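Local coordinates for putative phosphoglycolate phosphatase (Lactobacillus delbrueckii, PDB 2HI0), which probably hydrolyses the phosphate ester of phosphoglycolate, as a haloacid dehalogenase (HAD) type phosphatase with a metal site at its core, at residues A[29-35]-A[92-97]; A[43-47]-A[210-214]. All coordinates share one frame; numbering follows the deposited sequence.

Contact 1 of 2, residues A[29-35]-A[92-97]; sequences AFEQTGH and RVLEVF. With EDO (1,2-ethanediol), chain H.
A29 and T33 pack on V93, V96 and F97 where two helices of roughly opposite direction cross at a clear slant: the C-terminal end of helix 19-32 meets the middle of helix 87-103, the contact's centre lying about 22 Å from the centre of the chain. A29 is small enough to let the backbones close in. Its CB sits 3.7 Å from F97 CB, at the rim of the F97 ring, and its CA is 3.7 Å from V96 CG1. V93 splits its two methyls: CG1 meets F30 CE1 at 3.8 Å, while CG2 lies 3.5 Å from T33 OG1. T33 OG1 stands between its own backbone N and carbonyl carbon (chi1 56°), which points the hydroxyl back along the helix to donate to A29 O at 2.8 Å. That leaves T33 CG2 facing V96 CG2. With an alanine in place of T33, A29 O would probably lose its hydroxyl donor and a gap would open beside the valine methyls. R92 bends at chi3 (79°), and its guanidinium lies with one face over T33 CB; NH2 donates to a lone pair of T33 O at 2.9 Å, though the N-H...O angle is only 139°. E89 forms a salt bridge with this same NH2 and accepts from H35 NE2, while H35 ND1 bonds to E63. Helix 19-32 ends in a Schellman motif, H35 N bonding to F30 O and G34 N to E31 O, with G34 at positive phi. Such helix-helix packing is consistent with the all-helical cap of phosphoglycolate phosphatase-like HAD enzymes.

Contact 2 of 2, residues A[43-47]-A[210-214]; sequences DIKNF and WGFRS
K45 sets its CG over one face of the F212 ring, and the two side chains cross at about a right angle; the end of the lysine leads away. The contact is a CH-pi interaction: K45 CG is 4.2 Å from the ring centroid and 26° off its normal. Next to the ring, F212 CB comes within 3.5 Å of K45 O, in the last turn of helix 41-47. R213 starts off away from that helix, but a bend at chi2 (-57°) turns its guanidinium back, so that N46 OD1 lies at its edge, in its plane, nearest NH1. At 3.9 Å between NH1 and OD1 this is proximity only, with the amide and guanidinium planes 80° apart. A water makes the polar link instead, accepting from R213 NH2 at 2.8 Å and donating to N46 O at 2.7 Å. The arrangement is consistent with the cap-core interface of a HAD phosphatase: the helix belongs to the helical cap, and the loop follows strand 204-208 of the Rossmann-like core. A second shell lies behind these groups. E42 holds the helix side, through a salt bridge to K45 NZ and its carbonyl O to N46 ND2. On the loop side, E192 pairs with R213 NE, and F217 meets R213 in a cation-pi contact. F212 N donates to the sodium ligand D190, and the F212 side chain also touches D12.

In the fold
Contact 1 lies within the helical cap, whereas contact 2 joins that cap to the core across the cleft; their centres are about 21 Å apart, and their nearest atoms about 7 Å. Helix 19-32 connects them, since L26 on it touches both F97 of contact 1 and I44 and F47 of contact 2, and F39, in the link between the helices, touches F30 and I44. The sodium ion, held by D10, D12 and D190 and probably marking the catalytic metal site, is about 13 Å from the F97 side chain but about 5 Å from that of F212. An acetate, probably from the crystallisation liquor, lies about 3 Å from the N46 side chain.

Contact 1 of 2, residues A[29-35]-A[92-97]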
loop_
_atom_site.group_PDB
_atom_site.type_symbol
_atom_site.label_atom_id
_atom_site.label_comp_id
_atom_site.label_asym_id
_atom_site.label_seq_id
_atom_site.Cartn_x
_atom_site.Cartn_y
_atom_site.Cartn_z
ATOM N N ALA A 29 -0.833 19.907 1.586
ATOM C CA ALA A 29 0.599 20.013 1.898
ATOM C C ALA A 29 1.338 20.836 0.839
ATOM O O ALA A 29 2.200 21.680 1.118
ATOM C CB ALA A 29 1.211 18.595 1.990
ATOM N N PHE A 30 1.051 20.536 -0.421
ATOM C CA PHE A 30 1.609 21.251 -1.567
ATOM C C PHE A 30 1.223 22.722 -1.520
ATOM O O PHE A 30 2.047 23.606 -1.648
ATOM C CB PHE A 30 1.192 20.610 -2.909
ATOM C CG PHE A 30 2.231 19.600 -3.442
ATOM C CD1 PHE A 30 2.603 18.548 -2.649
ATOM C CD2 PHE A 30 2.869 19.761 -4.674
ATOM C CE1 PHE A 30 3.535 17.621 -3.028
ATOM C CE2 PHE A 30 3.842 18.834 -5.068
ATOM C CZ PHE A 30 4.166 17.768 -4.230
ATOM N N GLU A 31 -0.053 22.982 -1.310
ATOM C CA GLU A 31 -0.498 24.376 -1.249
ATOM C C GLU A 31 0.206 25.138 -0.101
ATOM O O GLU A 31 0.653 26.288 -0.283
ATOM C CB GLU A 31 -2.016 24.415 -1.031
ATOM C CG GLU A 31 -2.587 25.825 -0.930
ATOM C CD GLU A 31 -4.103 25.877 -0.869
ATOM O OE1 GLU A 31 -4.721 25.196 -0.016
ATOM O OE2 GLU A 31 -4.646 26.681 -1.668
ATOM N N GLN A 32 0.270 24.500 1.079
ATOM C CA GLN A 32 0.934 25.104 2.222
ATOM C C GLN A 32 2.418 25.436 2.017
ATOM O O GLN A 32 2.972 26.277 2.705
ATOM C CB GLN A 32 0.804 24.252 3.494
ATOM C CG GLN A 32 -0.582 24.239 4.054
ATOM C CD GLN A 32 -1.003 25.575 4.588
ATOM O OE1 GLN A 32 -0.272 26.181 5.387
ATOM N NE2 GLN A 32 -2.181 26.063 4.169
ATOM N N THR A 33 3.059 24.725 1.102
ATOM C CA THR A 33 4.474 24.891 0.814
ATOM C C THR A 33 4.746 25.593 -0.539
ATOM O O THR A 33 5.886 25.647 -1.008
ATOM C CB THR A 33 5.193 23.552 0.931
ATOM O OG1 THR A 33 4.580 22.591 0.059
ATOM C CG2 THR A 33 5.194 23.037 2.359
ATOM N N GLY A 34 3.713 26.200 -1.114
ATOM C CA GLY A 34 3.891 27.053 -2.280
ATOM C C GLY A 34 3.885 26.367 -3.632
ATOM O O GLY A 34 4.274 26.990 -4.642
ATOM N N HIS A 35 3.403 25.128 -3.694
ATOM C CA HIS A 35 3.424 24.331 -4.923
ATOM C C HIS A 35 2.041 24.304 -5.563
ATOM O O HIS A 35 1.082 24.741 -4.947
ATOM C CB HIS A 35 3.865 22.911 -4.640
ATOM C CG HIS A 35 5.304 22.819 -4.274
ATOM N ND1 HIS A 35 6.296 22.779 -5.227
ATOM C CD2 HIS A 35 5.929 22.850 -3.074
ATOM C CE1 HIS A 35 7.474 22.738 -4.632
ATOM N NE2 HIS A 35 7.286 22.800 -3.326
ATOM N N ARG A 92 10.454 19.002 3.432
ATOM C CA ARG A 92 9.708 20.223 3.844
ATOM C C ARG A 92 8.217 20.000 3.589
ATOM O O ARG A 92 7.360 20.349 4.418
ATOM C CB ARG A 92 10.199 21.456 3.110
ATOM C CG ARG A 92 9.651 22.731 3.653
ATOM C CD ARG A 92 10.389 23.931 3.059
ATOM N NE ARG A 92 9.917 24.242 1.704
ATOM C CZ ARG A 92 8.866 25.013 1.410
ATOM N NH1 ARG A 92 8.129 25.568 2.346
ATOM N NH2 ARG A 92 8.552 25.233 0.148
ATOM N N VAL A 93 7.887 19.381 2.455
ATOM C CA VAL A 93 6.484 19.048 2.156
ATOM C C VAL A 93 5.964 17.980 3.153
ATOM O O VAL A 93 4.862 18.076 3.671
ATOM C CB VAL A 93 6.313 18.583 0.677
ATOM C CG1 VAL A 93 4.915 18.078 0.432
ATOM C CG2 VAL A 93 6.630 19.715 -0.284
ATOM N N LEU A 94 6.790 16.960 3.421
ATOM C CA LEU A 94 6.372 15.872 4.339
ATOM C C LEU A 94 6.091 16.377 5.740
ATOM O O LEU A 94 5.265 15.816 6.489
ATOM C CB LEU A 94 7.423 14.775 4.372
ATOM C CG LEU A 94 7.452 13.847 3.153
ATOM C CD1 LEU A 94 8.621 12.880 3.259
ATOM C CD2 LEU A 94 6.162 13.064 3.087
ATOM N N GLU A 95 6.784 17.448 6.140
ATOM C CA GLU A 95 6.581 18.028 7.461
ATOM C C GLU A 95 5.107 18.455 7.673
ATOM O O GLU A 95 4.579 18.379 8.793
ATOM C CB GLU A 95 7.500 19.237 7.610
ATOM C CG GLU A 95 7.418 19.891 8.977
ATOM C CD GLU A 95 8.379 21.066 9.152
ATOM O OE1 GLU A 95 8.853 21.635 8.142
ATOM O OE2 GLU A 95 8.630 21.434 10.317
ATOM N N VAL A 96 4.473 18.907 6.603
ATOM C CA VAL A 96 3.053 19.243 6.595
ATOM C C VAL A 96 2.201 18.018 6.303
ATOM O O VAL A 96 1.245 17.748 7.000
ATOM C CB VAL A 96 2.742 20.353 5.543
ATOM C CG1 VAL A 96 1.227 20.709 5.526
ATOM C CG2 VAL A 96 3.678 21.584 5.801
ATOM N N PHE A 97 2.562 17.270 5.266
ATOM C CA PHE A 97 1.732 16.136 4.833
ATOM C C PHE A 97 1.511 15.027 5.893
ATOM O O PHE A 97 0.372 14.523 6.068
ATOM C CB PHE A 97 2.345 15.483 3.611
ATOM C CG PHE A 97 1.573 14.280 3.123
ATOM C CD1 PHE A 97 0.418 14.429 2.349
ATOM C CD2 PHE A 97 2.001 13.018 3.432
ATOM C CE1 PHE A 97 -0.294 13.311 1.938
ATOM C CE2 PHE A 97 1.270 11.913 3.038
ATOM C CZ PHE A 97 0.132 12.055 2.276
HETATM C C1 EDO H . -5.493 22.526 -1.579
HETATM O O1 EDO H . -6.285 23.139 -0.576
HETATM C C2 EDO H . -6.432 22.156 -2.725
HETATM O O2 EDO H . -6.990 23.296 -3.394
#

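Contact 2 of 2, residues A[43-47]-A[210-214]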
loop_
_atom_site.group_PDB
_atom_site.type_symbol
_atom_site.label_atom_id
_atom_site.label_comp_id
_atom_site.label_asym_id
_atom_site.label_seq_id
_atom_site.Cartn_x
_atom_site.Cartn_y
_atom_site.Cartn_z
ATOM N N ASP A 43 -3.735 10.892 -10.275
ATOM C CA ASP A 43 -2.340 11.275 -10.058
ATOM C C ASP A 43 -1.845 10.530 -8.811
ATOM O O ASP A 43 -0.748 9.942 -8.786
ATOM C CB ASP A 43 -2.190 12.786 -9.848
ATOM C CG ASP A 43 -2.431 13.610 -11.107
ATOM O OD1 ASP A 43 -2.144 13.134 -12.235
ATOM O OD2 ASP A 43 -2.874 14.770 -10.928
ATOM N N ILE A 44 -2.651 10.586 -7.759
ATOM C CA ILE A 44 -2.239 9.974 -6.491
ATOM C C ILE A 44 -1.981 8.467 -6.632
ATOM O O ILE A 44 -1.100 7.921 -5.976
ATOM C CB ILE A 44 -3.283 10.288 -5.339
ATOM C CG1 ILE A 44 -2.814 11.503 -4.537
ATOM C CG2 ILE A 44 -3.543 9.099 -4.451
ATOM C CD1 ILE A 44 -2.785 12.806 -5.334
ATOM N N LYS A 45 -2.763 7.793 -7.471
ATOM C CA LYS A 45 -2.556 6.358 -7.739
ATOM C C LYS A 45 -1.218 6.056 -8.396
ATOM O O LYS A 45 -0.701 4.931 -8.284
ATOM C CB LYS A 45 -3.713 5.816 -8.569
ATOM C CG LYS A 45 -5.048 5.839 -7.850
ATOM C CD LYS A 45 -6.170 5.377 -8.733
ATOM C CE LYS A 45 -7.431 5.176 -7.920
ATOM N NZ LYS A 45 -8.636 4.980 -8.805
ATOM N N ASN A 46 -0.644 7.071 -9.037
ATOM C CA ASN A 46 0.716 6.993 -9.606
ATOM C C ASN A 46 1.806 7.411 -8.607
ATOM O O ASN A 46 2.994 7.116 -8.793
ATOM C CB ASN A 46 0.847 7.875 -10.852
ATOM C CG ASN A 46 0.191 7.283 -12.056
ATOM O OD1 ASN A 46 0.834 6.576 -12.852
ATOM N ND2 ASN A 46 -1.098 7.546 -12.201
ATOM N N PHE A 47 1.443 8.131 -7.558
ATOM C CA PHE A 47 2.464 8.570 -6.606
ATOM C C PHE A 47 2.727 7.606 -5.472
ATOM O O PHE A 47 3.849 7.392 -5.088
ATOM C CB PHE A 47 2.130 9.927 -6.010
ATOM C CG PHE A 47 1.895 11.048 -7.027
ATOM C CD1 PHE A 47 2.468 11.032 -8.288
ATOM C CD2 PHE A 47 1.117 12.148 -6.645
ATOM C CE1 PHE A 47 2.213 12.060 -9.177
ATOM C CE2 PHE A 47 0.888 13.167 -7.496
ATOM C CZ PHE A 47 1.451 13.128 -8.774
ATOM N N TRP A 210 -8.670 -3.579 -8.029
ATOM C CA TRP A 210 -9.483 -2.437 -7.606
ATOM C C TRP A 210 -8.638 -1.355 -6.933
ATOM O O TRP A 210 -9.215 -0.397 -6.364
ATOM C CB TRP A 210 -10.648 -2.873 -6.712
ATOM C CG TRP A 210 -10.279 -3.636 -5.508
ATOM C CD1 TRP A 210 -9.876 -3.127 -4.319
ATOM C CD2 TRP A 210 -10.337 -5.057 -5.352
ATOM N NE1 TRP A 210 -9.631 -4.138 -3.426
ATOM C CE2 TRP A 210 -9.937 -5.337 -4.031
ATOM C CE3 TRP A 210 -10.639 -6.128 -6.214
ATOM C CZ2 TRP A 210 -9.869 -6.646 -3.552
ATOM C CZ3 TRP A 210 -10.617 -7.361 -5.746
ATOM C CH2 TRP A 210 -10.206 -7.645 -4.422
ATOM N N GLY A 211 -7.317 -1.465 -7.056
ATOM C CA GLY A 211 -6.418 -0.533 -6.443
ATOM C C GLY A 211 -5.729 0.442 -7.399
ATOM O O GLY A 211 -6.370 0.901 -8.360
ATOM N N PHE A 212 -4.464 0.755 -7.118
ATOM C CA PHE A 212 -3.805 1.870 -7.756
ATOM C C PHE A 212 -3.153 1.546 -9.108
ATOM O O PHE A 212 -2.783 2.494 -9.840
ATOM C CB PHE A 212 -2.769 2.495 -6.840
ATOM C CG PHE A 212 -3.336 3.170 -5.608
ATOM C CD1 PHE A 212 -4.659 3.077 -5.240
ATOM C CD2 PHE A 212 -2.479 3.903 -4.800
ATOM C CE1 PHE A 212 -5.128 3.686 -4.088
ATOM C CE2 PHE A 212 -2.927 4.516 -3.667
ATOM C CZ PHE A 212 -4.239 4.439 -3.299
ATOM N N ARG A 213 -2.976 0.251 -9.459
ATOM C CA ARG A 213 -2.393 -0.125 -10.761
ATOM C C ARG A 213 -3.418 -0.876 -11.598
ATOM O O ARG A 213 -4.300 -1.603 -11.085
ATOM C CB ARG A 213 -1.170 -1.004 -10.559
ATOM C CG ARG A 213 -0.002 -0.407 -9.772
ATOM C CD ARG A 213 0.524 0.880 -10.375
ATOM N NE ARG A 213 1.869 1.242 -9.951
ATOM C CZ ARG A 213 2.483 2.387 -10.290
ATOM N NH1 ARG A 213 1.849 3.320 -11.010
ATOM N NH2 ARG A 213 3.751 2.596 -9.907
ATOM N N SER A 214 -3.267 -0.735 -12.902
ATOM C CA SER A 214 -4.105 -1.369 -13.896
ATOM C C SER A 214 -3.722 -2.846 -14.093
ATOM O O SER A 214 -2.619 -3.289 -13.753
ATOM C CB SER A 214 -3.956 -0.653 -15.237
ATOM O OG SER A 214 -2.734 -1.011 -15.876
HETATM O O HOH W 1 4.397 5.336 -10.342
#